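Local atomic coordinates of alanine racemase 1 (Caldanaerobacter subterraneus subsp. tengcongensis MB4, PDB entry 4Y2W), a protein that belongs to the alanine racemase family, pairing an N-terminal TIM-barrel domain with a C-terminal domain rich in beta strands. Residues 234-239 / 347-352. The protein carries 1 engineered substitution. Residues are numbered along the deposited sequence; the frame is centred on the assembly and turned at random.
Sequences PSKRVE and SVESMA
The backbones of S235 and E349 stand well apart, with 9.0 Å between their CA atoms, and long side chains bridge the gap. The contact is a surface ion-pair network between the loop that follows the TIM barrel and the C-terminal domain of an alanine racemase fold. Segment 234-239 is in the loop that leaves the last strand of the barrel, 222-224. Segment 347-352 begins helix 348-354 of the C-terminal domain. E349 points from the first turn of this helix toward the loop. Its CG is anti to the backbone N (chi1 -166°) and the chain stays extended, which carries the carboxylate across. K236 crosses E349 obliquely and bends at its last torsion (chi4 57°). Both CG and NZ of K236 lie 4.0 Å from E349 OE1, and the NZ pair is a long salt bridge. K236 NZ has its strongest partner in D353 OD1, and E349 OE1 also forms a salt bridge with R240 NH2. R240 also donates to S235 O, so it ties the loop backbone to the glutamate. The alternating charges probably steady one another. S235 OG turns instead to S173 O. The helix start is N-capped by S347, whose OG accepts from S350 N at 3.0 Å, with a fairly straight N-H...O angle of 164°.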
loop_
_atom_site.group_PDB
_atom_site.type_symbol
_atom_site.label_atom_id
_atom_site.label_comp_id
_atom_site.label_asym_id
_atom_site.label_seq_id
_atom_site.Cartn_x
_atom_site.Cartn_y
_atom_site.Cartn_z
ATOM N N PRO A 234 -20.718 3.302 -0.984
ATOM C CA PRO A 234 -19.860 4.223 -1.738
ATOM C C PRO A 234 -19.975 5.686 -1.309
ATOM O O PRO A 234 -19.049 6.462 -1.537
ATOM C CB PRO A 234 -20.344 4.052 -3.182
ATOM C CG PRO A 234 -21.762 3.612 -3.056
ATOM C CD PRO A 234 -21.840 2.796 -1.799
ATOM N N SER A 235 -21.102 6.059 -0.707
ATOM C CA SER A 235 -21.320 7.432 -0.259
ATOM C C SER A 235 -22.436 7.479 0.785
ATOM O O SER A 235 -22.925 6.438 1.237
ATOM C CB SER A 235 -21.668 8.325 -1.454
ATOM O OG SER A 235 -22.959 8.020 -1.956
ATOM N N LYS A 236 -22.830 8.690 1.170
ATOM C CA LYS A 236 -23.922 8.878 2.117
ATOM C C LYS A 236 -25.277 9.083 1.435
ATOM O O LYS A 236 -26.309 9.026 2.101
ATOM C CB LYS A 236 -23.606 10.050 3.047
ATOM C CG LYS A 236 -22.315 9.854 3.822
ATOM C CD LYS A 236 -22.145 10.878 4.931
ATOM C CE LYS A 236 -21.024 10.478 5.881
ATOM N NZ LYS A 236 -19.721 10.278 5.185
ATOM N N ARG A 237 -25.277 9.302 0.116
ATOM C CA ARG A 237 -26.513 9.524 -0.644
ATOM C C ARG A 237 -27.016 8.247 -1.333
ATOM O O ARG A 237 -27.323 8.251 -2.528
ATOM C CB ARG A 237 -26.315 10.622 -1.695
ATOM C CG ARG A 237 -25.623 11.886 -1.203
ATOM C CD ARG A 237 -26.014 13.090 -2.053
ATOM N NE ARG A 237 -24.857 13.845 -2.532
ATOM C CZ ARG A 237 -24.105 14.656 -1.788
ATOM N NH1 ARG A 237 -24.361 14.834 -0.493
ATOM N NH2 ARG A 237 -23.078 15.292 -2.346
ATOM N N VAL A 238 -27.106 7.162 -0.569
ATOM C CA VAL A 238 -27.625 5.890 -1.069
ATOM C C VAL A 238 -28.657 5.360 -0.079
ATOM O O VAL A 238 -28.620 5.702 1.103
ATOM C CB VAL A 238 -26.504 4.849 -1.303
ATOM C CG1 VAL A 238 -25.502 5.367 -2.324
ATOM C CG2 VAL A 238 -25.795 4.485 -0.005
ATOM N N GLU A 239 -29.571 4.524 -0.562
ATOM C CA GLU A 239 -30.737 4.116 0.226
ATOM C C GLU A 239 -30.418 3.127 1.358
ATOM O O GLU A 239 -31.042 3.190 2.421
ATOM C CB GLU A 239 -31.832 3.566 -0.694
ATOM C CG GLU A 239 -32.357 4.613 -1.669
ATOM C CD GLU A 239 -33.561 4.152 -2.470
ATOM O OE1 GLU A 239 -33.884 2.946 -2.442
ATOM O OE2 GLU A 239 -34.183 5.008 -3.134
ATOM N N SER A 347 -15.702 1.716 12.211
ATOM C CA SER A 347 -15.974 1.255 10.853
ATOM C C SER A 347 -14.978 1.827 9.857
ATOM O O SER A 347 -14.339 2.850 10.111
ATOM C CB SER A 347 -17.397 1.629 10.420
ATOM O OG SER A 347 -17.477 2.991 10.026
ATOM N N VAL A 348 -14.857 1.146 8.725
ATOM C CA VAL A 348 -14.056 1.633 7.610
ATOM C C VAL A 348 -14.547 2.992 7.100
ATOM O O VAL A 348 -13.746 3.807 6.651
ATOM C CB VAL A 348 -14.024 0.607 6.451
ATOM C CG1 VAL A 348 -15.405 0.434 5.819
ATOM C CG2 VAL A 348 -12.983 1.008 5.409
ATOM N N GLU A 349 -15.855 3.234 7.174
ATOM C CA GLU A 349 -16.422 4.517 6.753
ATOM C C GLU A 349 -16.019 5.658 7.694
ATOM O O GLU A 349 -15.709 6.761 7.237
ATOM C CB GLU A 349 -17.947 4.437 6.638
ATOM C CG GLU A 349 -18.551 5.625 5.896
ATOM C CD GLU A 349 -20.041 5.493 5.643
ATOM O OE1 GLU A 349 -20.612 6.394 4.983
ATOM O OE2 GLU A 349 -20.641 4.499 6.105
ATOM N N SER A 350 -16.027 5.389 8.999
ATOM C CA SER A 350 -15.573 6.370 9.990
ATOM C C SER A 350 -14.129 6.796 9.726
ATOM O O SER A 350 -13.803 7.981 9.821
ATOM C CB SER A 350 -15.682 5.803 11.405
ATOM O OG SER A 350 -17.020 5.504 11.735
ATOM N N MET A 351 -13.274 5.828 9.398
ATOM C CA MET A 351 -11.878 6.107 9.081
ATOM C C MET A 351 -11.757 6.942 7.806
ATOM O O MET A 351 -10.994 7.906 7.761
ATOM C CB MET A 351 -11.085 4.807 8.942
ATOM C CG MET A 351 -9.623 5.016 8.571
ATOM S SD MET A 351 -8.532 3.689 9.119
ATOM C CE MET A 351 -8.420 4.066 10.867
ATOM N N ALA A 352 -12.519 6.569 6.780
ATOM C CA ALA A 352 -12.534 7.295 5.507
ATOM C C ALA A 352 -12.958 8.755 5.676
ATOM O O ALA A 352 -12.399 9.649 5.036
ATOM C CB ALA A 352 -13.452 6.595 4.518
#